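Transcription regulator (Lactobacillus plantarum WCFS1, PDB 3CLK) probably regulates transcription as a dimer, its periplasmic binding protein-like region probably sensing a small effector molecule on behalf of a DNA-binding part. Local coordinates at residues B[158-161]-B[162-165]; B[139-142]-B[143-146]; B[169-172]-B[173-176]; B[109-112]-B[113-116]; B[118-122]-B[123-127]. All coordinates share one frame; numbering follows the deposited sequence.

Contact 1 of 5, residues B[158-161]-B[162-165]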
loop_
_atom_site.group_PDB
_atom_site.type_symbol
_atom_site.label_atom_id
_atom_site.label_comp_id
_atom_site.label_asym_id
_atom_site.label_seq_id
_atom_site.Cartn_x
_atom_site.Cartn_y
_atom_site.Cartn_z
ATOM N N ILE B 158 -22.992 -16.745 20.890
ATOM C CA ILE B 158 -21.683 -16.109 20.825
ATOM C C ILE B 158 -20.637 -17.005 21.487
ATOM O O ILE B 158 -20.727 -17.314 22.674
ATOM C CB ILE B 158 -21.710 -14.731 21.513
ATOM C CG1 ILE B 158 -22.651 -13.802 20.745
ATOM C CG2 ILE B 158 -20.309 -14.146 21.573
ATOM C CD1 ILE B 158 -22.756 -12.409 21.314
ATOM N N ASN B 159 -19.650 -17.422 20.701
ATOM C CA ASN B 159 -18.579 -18.302 21.160
ATOM C C ASN B 159 -17.263 -17.517 21.189
ATOM O O ASN B 159 -16.698 -17.208 20.142
ATOM C CB ASN B 159 -18.454 -19.483 20.193
ATOM C CG ASN B 159 -17.500 -20.553 20.683
ATOM O OD1 ASN B 159 -16.430 -20.255 21.206
ATOM N ND2 ASN B 159 -17.879 -21.814 20.498
ATOM N N GLN B 160 -16.771 -17.202 22.385
ATOM C CA GLN B 160 -15.536 -16.441 22.514
ATOM C C GLN B 160 -14.360 -17.100 21.811
ATOM O O GLN B 160 -13.418 -16.426 21.422
ATOM C CB GLN B 160 -15.188 -16.217 23.991
ATOM C CG GLN B 160 -16.075 -15.205 24.707
ATOM C CD GLN B 160 -16.048 -13.839 24.051
ATOM O OE1 GLN B 160 -14.980 -13.321 23.715
ATOM N NE2 GLN B 160 -17.221 -13.242 23.873
ATOM N N GLU B 161 -14.410 -18.417 21.649
ATOM C CA GLU B 161 -13.333 -19.132 20.979
ATOM C C GLU B 161 -13.288 -18.824 19.484
ATOM O O GLU B 161 -12.286 -19.096 18.820
ATOM C CB GLU B 161 -13.484 -20.641 21.192
ATOM C CG GLU B 161 -13.486 -21.034 22.654
ATOM C CD GLU B 161 -12.435 -20.276 23.441
ATOM O OE1 GLU B 161 -11.230 -20.473 23.172
ATOM O OE2 GLU B 161 -12.819 -19.472 24.318
ATOM N N TRP B 162 -14.374 -18.258 18.966
ATOM C CA TRP B 162 -14.473 -17.909 17.550
ATOM C C TRP B 162 -13.958 -16.493 17.297
ATOM O O TRP B 162 -13.941 -16.011 16.157
ATOM C CB TRP B 162 -15.929 -18.007 17.087
ATOM C CG TRP B 162 -16.497 -19.406 17.076
ATOM C CD1 TRP B 162 -15.831 -20.573 17.338
ATOM C CD2 TRP B 162 -17.836 -19.779 16.733
ATOM N NE1 TRP B 162 -16.673 -21.648 17.173
ATOM C CE2 TRP B 162 -17.912 -21.190 16.802
ATOM C CE3 TRP B 162 -18.981 -19.060 16.371
ATOM C CZ2 TRP B 162 -19.084 -21.898 16.522
ATOM C CZ3 TRP B 162 -20.156 -19.764 16.090
ATOM C CH2 TRP B 162 -20.194 -21.169 16.169
ATOM N N ILE B 163 -13.535 -15.839 18.373
ATOM C CA ILE B 163 -13.031 -14.481 18.302
ATOM C C ILE B 163 -11.539 -14.485 18.611
ATOM O O ILE B 163 -11.123 -14.835 19.726
ATOM C CB ILE B 163 -13.779 -13.581 19.316
ATOM C CG1 ILE B 163 -15.291 -13.759 19.133
ATOM C CG2 ILE B 163 -13.402 -12.128 19.113
ATOM C CD1 ILE B 163 -16.140 -13.072 20.212
ATOM N N LYS B 164 -10.737 -14.127 17.610
ATOM C CA LYS B 164 -9.290 -14.082 17.756
ATOM C C LYS B 164 -8.822 -12.669 17.465
ATOM O O LYS B 164 -8.758 -12.246 16.308
ATOM C CB LYS B 164 -8.620 -15.059 16.792
ATOM C CG LYS B 164 -8.999 -16.514 17.026
ATOM C CD LYS B 164 -8.587 -16.989 18.418
ATOM C CE LYS B 164 -8.948 -18.453 18.619
ATOM N NZ LYS B 164 -8.591 -18.941 19.977
ATOM N N PRO B 165 -8.523 -11.904 18.525
ATOM C CA PRO B 165 -8.061 -10.522 18.404
ATOM C C PRO B 165 -6.723 -10.414 17.683
ATOM O O PRO B 165 -5.961 -11.378 17.594
ATOM C CB PRO B 165 -7.967 -10.062 19.859
ATOM C CG PRO B 165 -9.052 -10.841 20.520
ATOM C CD PRO B 165 -8.847 -12.218 19.927
#
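An Asx turn running into a short 3-10 segment leads the chain into edge strand 163-164 of the mixed sheet, and on it Asn159 and Trp162 stack. The CB of Asn159 lies over one face of the indole, 3.7 Å from the centroid of the five-membered ring and close to its normal, a CH-pi contact. Its amide follows the same face: the planes of amide and ring are only 11° apart, and ND2 sits 3.5 Å from Trp162 NE1. With CG anti to the backbone N (chi1 -172°), the same amide turns OD1 back to accept a hydrogen bond from Glu161 N at 2.8 Å, in the carbonyl plane; this bond closes the Asx turn and holds the amide flat against the ring. The backbone adds two bonds, Trp162 N to Asn159 O at 2.8 Å and Ile163 N to Gln160 O at 3.1 Å, both donors standing above the carbonyl planes. Ile163 CD1 meets the amide end of Gln160, 3.7 Å from OE1. Beyond the turn, Tyr147 of helix 138-153 and Leu186 also touch the indole, and Lys164 pairs with the backbone of Ile130 in the neighbouring strand. One asparagine side chain thus does double duty, its oxygen shaping the turn while its carbon and nitrogen cover an aromatic face at the protein surface.

Contact 2 of 5, residues B[139-142]-B[143-146]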
loop_
_atom_site.group_PDB
_atom_site.type_symbol
_atom_site.label_atom_id
_atom_site.label_comp_id
_atom_site.label_asym_id
_atom_site.label_seq_id
_atom_site.Cartn_x
_atom_site.Cartn_y
_atom_site.Cartn_z
ATOM N N THR B 139 -13.384 1.645 16.975
ATOM C CA THR B 139 -13.500 0.938 15.702
ATOM C C THR B 139 -13.765 -0.554 15.900
ATOM O O THR B 139 -14.793 -1.079 15.470
ATOM C CB THR B 139 -12.215 1.088 14.872
ATOM O OG1 THR B 139 -11.970 2.475 14.605
ATOM C CG2 THR B 139 -12.349 0.342 13.553
ATOM N N GLY B 140 -12.821 -1.226 16.548
ATOM C CA GLY B 140 -12.948 -2.649 16.791
ATOM C C GLY B 140 -14.149 -3.030 17.625
ATOM O O GLY B 140 -14.813 -4.025 17.345
ATOM N N ARG B 141 -14.427 -2.248 18.663
ATOM C CA ARG B 141 -15.574 -2.517 19.524
ATOM C C ARG B 141 -16.864 -2.568 18.720
ATOM O O ARG B 141 -17.670 -3.482 18.888
ATOM C CB ARG B 141 -15.696 -1.427 20.595
ATOM C CG ARG B 141 -16.951 -1.504 21.465
ATOM C CD ARG B 141 -16.972 -2.762 22.318
ATOM N NE ARG B 141 -17.646 -3.883 21.662
ATOM C CZ ARG B 141 -17.282 -5.155 21.797
ATOM N NH1 ARG B 141 -16.239 -5.474 22.561
ATOM N NH2 ARG B 141 -17.963 -6.109 21.181
ATOM N N LYS B 142 -17.051 -1.585 17.843
ATOM C CA LYS B 142 -18.259 -1.503 17.032
ATOM C C LYS B 142 -18.391 -2.640 16.023
ATOM O O LYS B 142 -19.451 -3.245 15.901
ATOM C CB LYS B 142 -18.312 -0.152 16.313
ATOM C CG LYS B 142 -18.218 1.037 17.258
ATOM C CD LYS B 142 -19.272 0.968 18.354
ATOM C CE LYS B 142 -20.599 1.543 17.901
ATOM N NZ LYS B 142 -20.534 3.025 17.745
ATOM N N ARG B 143 -17.314 -2.932 15.305
ATOM C CA ARG B 143 -17.346 -4.006 14.322
ATOM C C ARG B 143 -17.692 -5.328 14.997
ATOM O O ARG B 143 -18.496 -6.099 14.483
ATOM C CB ARG B 143 -15.997 -4.113 13.600
ATOM C CG ARG B 143 -15.688 -2.892 12.754
ATOM C CD ARG B 143 -14.401 -3.041 11.947
ATOM N NE ARG B 143 -14.150 -1.819 11.187
ATOM C CZ ARG B 143 -13.157 -1.654 10.320
ATOM N NH1 ARG B 143 -12.306 -2.643 10.084
ATOM N NH2 ARG B 143 -13.013 -0.490 9.700
ATOM N N LEU B 144 -17.107 -5.576 16.164
ATOM C CA LEU B 144 -17.377 -6.812 16.880
ATOM C C LEU B 144 -18.824 -6.844 17.365
ATOM O O LEU B 144 -19.459 -7.894 17.342
ATOM C CB LEU B 144 -16.429 -6.974 18.074
ATOM C CG LEU B 144 -16.458 -8.360 18.736
ATOM C CD1 LEU B 144 -15.831 -9.388 17.791
ATOM C CD2 LEU B 144 -15.703 -8.335 20.058
ATOM N N ALA B 145 -19.346 -5.699 17.801
ATOM C CA ALA B 145 -20.730 -5.645 18.266
ATOM C C ALA B 145 -21.662 -6.000 17.108
ATOM O O ALA B 145 -22.668 -6.679 17.303
ATOM C CB ALA B 145 -21.066 -4.246 18.808
ATOM N N GLY B 146 -21.318 -5.534 15.908
ATOM C CA GLY B 146 -22.112 -5.821 14.724
ATOM C C GLY B 146 -22.108 -7.310 14.427
ATOM O O GLY B 146 -23.125 -7.879 14.022
#
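Thr139 and Arg143 lie side by side and point the same way on helix 138-153, the helical crossover of the beta-alpha-beta unit that links strand 128-131 to strand 163-164. One turn apart, they meet methyl to guanidinium: Thr139 CG2 sits over one face of the flat group, offset toward its rim and 3.7 Å from Arg143 NE. The arginine chain is extended from CG to NE, and this straight course carries the guanidinium back alongside the threonine, toward the start of the helix. The polar end finds its main partner elsewhere, in a salt bridge from NE to Asp109 of helix 109-121, while Ile220 and Gln238 touch the same side chain from loops. The threonine methyl therefore packs on the face of a group whose N-H bonds are used in other directions.

A second pair, Arg141 and Leu144, is arranged quite differently. Here the chains cross obliquely, and the arginine, bent at chi2 and again at chi3 (-91°), bends forward along the helix until NH2 comes 3.4 Å from Leu144 CD2 and 3.6 Å from Leu144 CB. The leucine methyl meets the guanidinium at a slant.

Beneath both pairs runs regular alpha-helical bonding. Arg143 N donates to Thr139 O at 3.1 Å and Leu144 N to Gly140 O at 3.0 Å, and the latter oxygen also lies 3.4 Å from Leu144 CB.

Contact 3 of 5, residues B[169-172]-B[173-176]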
loop_
_atom_site.group_PDB
_atom_site.type_symbol
_atom_site.label_atom_id
_atom_site.label_comp_id
_atom_site.label_asym_id
_atom_site.label_seq_id
_atom_site.Cartn_x
_atom_site.Cartn_y
_atom_site.Cartn_z
ATOM N N SER B 169 -3.254 -6.643 11.059
ATOM C CA SER B 169 -2.127 -6.917 10.178
ATOM C C SER B 169 -2.196 -8.289 9.509
ATOM O O SER B 169 -3.054 -9.110 9.820
ATOM C CB SER B 169 -0.819 -6.823 10.964
ATOM O OG SER B 169 -0.730 -7.881 11.906
ATOM N N TYR B 170 -1.281 -8.519 8.578
ATOM C CA TYR B 170 -1.197 -9.791 7.878
ATOM C C TYR B 170 -0.825 -10.880 8.890
ATOM O O TYR B 170 -1.404 -11.969 8.890
ATOM C CB TYR B 170 -0.125 -9.706 6.796
ATOM C CG TYR B 170 0.187 -11.021 6.130
ATOM C CD1 TYR B 170 -0.579 -11.483 5.063
ATOM C CD2 TYR B 170 1.279 -11.786 6.540
ATOM C CE1 TYR B 170 -0.261 -12.672 4.411
ATOM C CE2 TYR B 170 1.603 -12.980 5.893
ATOM C CZ TYR B 170 0.829 -13.411 4.831
ATOM O OH TYR B 170 1.157 -14.581 4.183
ATOM N N THR B 171 0.134 -10.579 9.762
ATOM C CA THR B 171 0.568 -11.540 10.770
ATOM C C THR B 171 -0.563 -11.987 11.699
ATOM O O THR B 171 -0.672 -13.164 12.032
ATOM C CB THR B 171 1.721 -10.970 11.625
ATOM O OG1 THR B 171 2.865 -10.750 10.788
ATOM C CG2 THR B 171 2.098 -11.947 12.736
ATOM N N SER B 172 -1.408 -11.052 12.118
ATOM C CA SER B 172 -2.503 -11.400 13.004
ATOM C C SER B 172 -3.473 -12.368 12.307
ATOM O O SER B 172 -4.150 -13.167 12.957
ATOM C CB SER B 172 -3.226 -10.136 13.470
ATOM O OG SER B 172 -3.699 -9.380 12.375
ATOM N N GLY B 173 -3.528 -12.291 10.981
ATOM C CA GLY B 173 -4.389 -13.183 10.225
ATOM C C GLY B 173 -3.802 -14.580 10.292
ATOM O O GLY B 173 -4.505 -15.554 10.567
ATOM N N GLU B 174 -2.500 -14.686 10.042
ATOM C CA GLU B 174 -1.843 -15.984 10.108
ATOM C C GLU B 174 -1.942 -16.572 11.514
ATOM O O GLU B 174 -2.189 -17.777 11.677
ATOM C CB GLU B 174 -0.360 -15.869 9.765
ATOM C CG GLU B 174 -0.020 -15.457 8.347
ATOM C CD GLU B 174 1.486 -15.450 8.150
ATOM O OE1 GLU B 174 2.175 -14.803 8.967
ATOM O OE2 GLU B 174 1.978 -16.086 7.204
ATOM N N GLN B 175 -1.732 -15.727 12.523
ATOM C CA GLN B 175 -1.756 -16.171 13.917
ATOM C C GLN B 175 -3.135 -16.632 14.349
ATOM O O GLN B 175 -3.275 -17.638 15.036
ATOM C CB GLN B 175 -1.263 -15.055 14.858
ATOM C CG GLN B 175 0.215 -14.666 14.643
ATOM C CD GLN B 175 1.127 -15.876 14.602
ATOM O OE1 GLN B 175 1.118 -16.637 13.635
ATOM N NE2 GLN B 175 1.916 -16.069 15.663
ATOM N N ALA B 176 -4.155 -15.882 13.958
ATOM C CA ALA B 176 -5.517 -16.247 14.300
ATOM C C ALA B 176 -5.908 -17.575 13.636
ATOM O O ALA B 176 -6.585 -18.395 14.250
ATOM C CB ALA B 176 -6.480 -15.137 13.873
HETATM O O HOH W 1 3.510 -15.713 5.075
#
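The ring of Tyr170 and the carboxylate of Glu174 meet at a slant, one turn apart at the start of helix 170-180, their planes 43° apart. Glu174 CD approaches the ring obliquely and lies 3.3 Å from Tyr170 CE2. At the edge of the ring, in its plane, a water is bound to Tyr170 OH at 2.8 Å and donates to Glu174 OE2 at 2.6 Å, bridging the two ends. The hydroxyl is also hydrogen-bonded to Asn202 of helix 194-206; Met195 and Ile198 of that helix touch the ring, as does Ile228 of the second subunit, placing this residue at the dimer contact.

Thr171 and Gln175 run alongside each other, CG2 of the threonine 3.8 Å from CG of the glutamine, whose OE1 is bonded to Lys178. The start of the helix is held by polar groups instead. Ser169 is the N-cap: its OG accepts from Ser172 N at 3.2 Å, and it has a further partner in Asp167. Ser172 answers in the reverse sense. Its OG stands between the backbone N and the carbonyl carbon (chi1 57°), a setting that turns it back to the cap, and it donates to Ser169 O. Two serines thereby tie the first turn together from both ends. The returning bond is short, 2.6 Å from Ser172 OG to Ser169 O, and arrives tilted 34° from the carbonyl plane.

Contact 4 of 5, residues B[109-112]-B[113-116]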
loop_
_atom_site.group_PDB
_atom_site.type_symbol
_atom_site.label_atom_id
_atom_site.label_comp_id
_atom_site.label_asym_id
_atom_site.label_seq_id
_atom_site.Cartn_x
_atom_site.Cartn_y
_atom_site.Cartn_z
ATOM N N ASP B 109 -19.040 1.279 11.557
ATOM C CA ASP B 109 -18.320 0.067 11.930
ATOM C C ASP B 109 -19.210 -1.063 12.402
ATOM O O ASP B 109 -18.992 -2.215 12.039
ATOM C CB ASP B 109 -17.259 0.375 12.990
ATOM C CG ASP B 109 -16.073 1.120 12.415
ATOM O OD1 ASP B 109 -15.377 0.547 11.549
ATOM O OD2 ASP B 109 -15.838 2.273 12.813
ATOM N N GLU B 110 -20.214 -0.758 13.209
ATOM C CA GLU B 110 -21.079 -1.831 13.656
ATOM C C GLU B 110 -21.748 -2.479 12.447
ATOM O O GLU B 110 -21.826 -3.705 12.358
ATOM C CB GLU B 110 -22.151 -1.323 14.626
ATOM C CG GLU B 110 -22.920 -2.477 15.256
ATOM C CD GLU B 110 -24.028 -2.037 16.191
ATOM O OE1 GLU B 110 -23.786 -1.144 17.032
ATOM O OE2 GLU B 110 -25.134 -2.603 16.092
ATOM N N ASP B 111 -22.225 -1.660 11.514
ATOM C CA ASP B 111 -22.884 -2.194 10.325
ATOM C C ASP B 111 -21.902 -2.969 9.448
ATOM O O ASP B 111 -22.305 -3.864 8.709
ATOM C CB ASP B 111 -23.550 -1.073 9.519
ATOM C CG ASP B 111 -24.539 -1.605 8.491
ATOM O OD1 ASP B 111 -25.394 -2.432 8.860
ATOM O OD2 ASP B 111 -24.465 -1.198 7.316
ATOM N N ILE B 112 -20.613 -2.634 9.526
ATOM C CA ILE B 112 -19.625 -3.374 8.749
ATOM C C ILE B 112 -19.592 -4.802 9.273
ATOM O O ILE B 112 -19.685 -5.757 8.500
ATOM C CB ILE B 112 -18.204 -2.766 8.863
ATOM C CG1 ILE B 112 -18.117 -1.487 8.027
ATOM C CG2 ILE B 112 -17.152 -3.798 8.403
ATOM C CD1 ILE B 112 -16.730 -0.874 7.964
ATOM N N GLY B 113 -19.474 -4.941 10.590
ATOM C CA GLY B 113 -19.433 -6.259 11.201
ATOM C C GLY B 113 -20.725 -7.018 10.966
ATOM O O GLY B 113 -20.727 -8.243 10.777
ATOM N N TYR B 114 -21.825 -6.271 10.983
ATOM C CA TYR B 114 -23.161 -6.806 10.771
ATOM C C TYR B 114 -23.314 -7.351 9.351
ATOM O O TYR B 114 -23.750 -8.480 9.166
ATOM C CB TYR B 114 -24.195 -5.707 11.013
ATOM C CG TYR B 114 -25.637 -6.170 10.993
ATOM C CD1 TYR B 114 -26.147 -6.996 12.001
ATOM C CD2 TYR B 114 -26.507 -5.739 9.997
ATOM C CE1 TYR B 114 -27.498 -7.368 12.014
ATOM C CE2 TYR B 114 -27.848 -6.101 9.999
ATOM C CZ TYR B 114 -28.341 -6.913 11.009
ATOM O OH TYR B 114 -29.679 -7.249 11.007
ATOM N N GLN B 115 -22.954 -6.549 8.354
ATOM C CA GLN B 115 -23.057 -6.979 6.960
ATOM C C GLN B 115 -22.099 -8.118 6.598
ATOM O O GLN B 115 -22.470 -9.049 5.882
ATOM C CB GLN B 115 -22.825 -5.794 6.025
ATOM C CG GLN B 115 -24.033 -4.870 5.926
ATOM C CD GLN B 115 -23.882 -3.829 4.837
ATOM O OE1 GLN B 115 -23.551 -4.150 3.696
ATOM N NE2 GLN B 115 -24.139 -2.578 5.179
ATOM N N ALA B 116 -20.872 -8.044 7.095
ATOM C CA ALA B 116 -19.877 -9.079 6.822
ATOM C C ALA B 116 -20.369 -10.438 7.313
ATOM O O ALA B 116 -20.275 -11.452 6.612
ATOM C CB ALA B 116 -18.548 -8.721 7.512
#
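Gly113 meets the preceding turn of helix 109-121 through its backbone, donating from N to Asp109 O at 3.1 Å. Tyr114 comes next, its N bonded to Glu110 O at 2.9 Å. Its ring slants past Asp111, with CD2 3.7 Å from Asp111 OD1 and the carboxylate and ring planes 31° apart; farther out, the hydroxyl bonds Glu153 and Lys149 makes a cation-pi contact with the ring, both from helix 138-153.

Gln115 is gripped twice by Asp111. Its N reaches Asp111 O at 2.8 Å, while NE2 donates to Asp111 OD2 at 2.6 Å. The amide hydrogen leaves almost within its own plane, but OD2 is met from above the carboxylate plane, 42° out of it. Asp111 has CG anti to the backbone N (chi1 -165°), which swings its carboxylate along the helix toward Gln115, and the glutamine chain extends beyond CG to bring NE2 to it. Ala116 then closes the turn, its N bonded to Ile112 O and its methyl touching Ile236 of the mixed sheet.

Such an i to i+4 acid-amide pair is a familiar side-chain bridge of alpha-helices, here on a helix that packs against both helix 138-153 and strand 234-237 of the mixed sheet.

Contact 5 of 5, residues B[118-122]-B[123-127]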
loop_
_atom_site.group_PDB
_atom_site.type_symbol
_atom_site.label_atom_id
_atom_site.label_comp_id
_atom_site.label_asym_id
_atom_site.label_seq_id
_atom_site.Cartn_x
_atom_site.Cartn_y
_atom_site.Cartn_z
ATOM N N ASN B 118 -23.601 -11.318 8.184
ATOM C CA ASN B 118 -24.831 -11.754 7.529
ATOM C C ASN B 118 -24.552 -12.307 6.140
ATOM O O ASN B 118 -25.267 -13.190 5.664
ATOM C CB ASN B 118 -25.839 -10.603 7.442
ATOM C CG ASN B 118 -26.644 -10.447 8.718
ATOM O OD1 ASN B 118 -27.264 -9.406 8.956
ATOM N ND2 ASN B 118 -26.650 -11.491 9.541
ATOM N N LEU B 119 -23.515 -11.790 5.486
ATOM C CA LEU B 119 -23.160 -12.267 4.155
ATOM C C LEU B 119 -22.903 -13.777 4.223
ATOM O O LEU B 119 -23.336 -14.532 3.342
ATOM C CB LEU B 119 -21.919 -11.524 3.638
ATOM C CG LEU B 119 -21.552 -11.682 2.154
ATOM C CD1 LEU B 119 -20.580 -10.584 1.740
ATOM C CD2 LEU B 119 -20.953 -13.067 1.907
ATOM N N LEU B 120 -22.206 -14.220 5.268
ATOM C CA LEU B 120 -21.919 -15.644 5.438
ATOM C C LEU B 120 -23.174 -16.382 5.916
ATOM O O LEU B 120 -23.476 -17.479 5.443
ATOM C CB LEU B 120 -20.772 -15.850 6.443
ATOM C CG LEU B 120 -19.386 -15.347 6.005
ATOM C CD1 LEU B 120 -18.391 -15.435 7.162
ATOM C CD2 LEU B 120 -18.900 -16.177 4.834
ATOM N N ILE B 121 -23.909 -15.778 6.848
ATOM C CA ILE B 121 -25.127 -16.396 7.360
ATOM C C ILE B 121 -26.106 -16.656 6.218
ATOM O O ILE B 121 -26.723 -17.720 6.151
ATOM C CB ILE B 121 -25.817 -15.507 8.422
ATOM C CG1 ILE B 121 -24.976 -15.470 9.703
ATOM C CG2 ILE B 121 -27.207 -16.053 8.731
ATOM C CD1 ILE B 121 -25.422 -14.400 10.707
ATOM N N ASN B 122 -26.254 -15.686 5.321
ATOM C CA ASN B 122 -27.166 -15.851 4.194
ATOM C C ASN B 122 -26.672 -16.897 3.191
ATOM O O ASN B 122 -27.439 -17.373 2.341
ATOM C CB ASN B 122 -27.399 -14.506 3.508
ATOM C CG ASN B 122 -28.170 -13.538 4.394
ATOM O OD1 ASN B 122 -28.923 -13.959 5.271
ATOM N ND2 ASN B 122 -28.002 -12.245 4.157
ATOM N N GLU B 123 -25.391 -17.250 3.288
ATOM C CA GLU B 123 -24.816 -18.270 2.416
ATOM C C GLU B 123 -24.894 -19.627 3.116
ATOM O O GLU B 123 -24.347 -20.617 2.636
ATOM C CB GLU B 123 -23.360 -17.938 2.066
ATOM C CG GLU B 123 -23.214 -16.731 1.137
ATOM C CD GLU B 123 -22.910 -17.114 -0.299
ATOM O OE1 GLU B 123 -21.742 -17.453 -0.594
ATOM O OE2 GLU B 123 -23.840 -17.078 -1.135
ATOM N N GLY B 124 -25.560 -19.663 4.268
ATOM C CA GLY B 124 -25.728 -20.918 4.981
ATOM C C GLY B 124 -24.813 -21.226 6.155
ATOM O O GLY B 124 -25.018 -22.228 6.839
ATOM N N HIS B 125 -23.816 -20.377 6.398
ATOM C CA HIS B 125 -22.869 -20.589 7.497
ATOM C C HIS B 125 -23.444 -20.219 8.864
ATOM O O HIS B 125 -24.214 -19.278 8.982
ATOM C CB HIS B 125 -21.601 -19.753 7.257
ATOM C CG HIS B 125 -20.863 -20.119 6.005
ATOM N ND1 HIS B 125 -19.965 -21.166 5.948
ATOM C CD2 HIS B 125 -20.942 -19.625 4.746
ATOM C CE1 HIS B 125 -19.527 -21.300 4.709
ATOM N NE2 HIS B 125 -20.105 -20.377 3.958
ATOM N N ARG B 126 -23.042 -20.957 9.893
ATOM C CA ARG B 126 -23.491 -20.687 11.260
ATOM C C ARG B 126 -22.313 -20.713 12.232
ATOM O O ARG B 126 -22.377 -20.125 13.307
ATOM C CB ARG B 126 -24.561 -21.696 11.691
ATOM C CG ARG B 126 -25.915 -21.472 11.022
ATOM C CD ARG B 126 -26.973 -22.420 11.584
ATOM N NE ARG B 126 -27.248 -22.184 13.001
ATOM C CZ ARG B 126 -27.924 -21.144 13.480
ATOM N NH1 ARG B 126 -28.409 -20.223 12.658
ATOM N NH2 ARG B 126 -28.118 -21.028 14.789
ATOM N N GLN B 127 -21.244 -21.409 11.850
ATOM C CA GLN B 127 -20.039 -21.482 12.666
ATOM C C GLN B 127 -19.085 -20.477 12.025
ATOM O O GLN B 127 -18.202 -20.823 11.239
ATOM C CB GLN B 127 -19.472 -22.902 12.639
ATOM C CG GLN B 127 -20.476 -23.924 13.179
ATOM C CD GLN B 127 -19.847 -25.256 13.505
ATOM O OE1 GLN B 127 -19.523 -26.045 12.613
ATOM N NE2 GLN B 127 -19.658 -25.513 14.795
HETATM O O HOH W 2 -26.764 -19.615 7.922
#
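His125 folds its side chain against the helix end that its own backbone helps to terminate. Its CB lies 3.5 Å from Leu120 O and near Leu120 CB; CG is a little farther from the same oxygen. At CD2 the ring comes closest, 3.4 Å from Leu120 O, which sits at the ring edge in its plane, and CD2 also packs on Leu120 CD2. A first torsion that sets CG anti to the carbonyl carbon (chi1 -62°) lays the ring where this edge reaches the oxygen. The two ring nitrogens lead away to other parts of the fold: ND1 is hydrogen-bonded to Thr187 and NE2 to the carbonyl of Ala279, near the C-terminus.

The backbone here is a Schellman motif ending helix 109-121. His125 N bonds Leu120 O at 3.1 Å and Gly124 N bonds Ile121 O at 2.9 Å, with Gly124, at positive phi, as the C-prime residue. Leu120 O also accepts from Glu123 N at 2.9 Å, the two donors reaching it from opposite faces of its plane. Where the chain turns away, a water donates to both Ile121 O (2.6 Å) and His125 O (2.8 Å), and Ile121 CA makes a nearly linear CA-H...O contact with His125 O.

Leu120 O and Ile121 O thus find partners in the turning chain and, for Ile121 O, a water. Both ring nitrogens are engaged, which should fix the rotation of the imidazole.

How the contacts relate
Contacts 2 and 4, half of whose touching residues are buried, have their centres nearest the centre of the chain, about 11 Å away, on neighbouring helices 138-153 and 109-121; they touch through the Arg143 to Asp109 salt bridge and close packing of Lys142 on Asp109. Contact 5 ends the helix that contact 4 begins. Contact 1 is the surface one, yet joins three others: Ile163 packs on Leu144 of contact 2, Lys164 on Ala176 of contact 3, and Trp162 on Gln127 of contact 5. Contacts 2 and 4 consist of regular helix and differ in side-chain chemistry, methyl on guanidinium against amide to carboxylate. Contacts 1, 3 and 5 mark turns or helix ends, where side chains or waters supplement the backbone bonds.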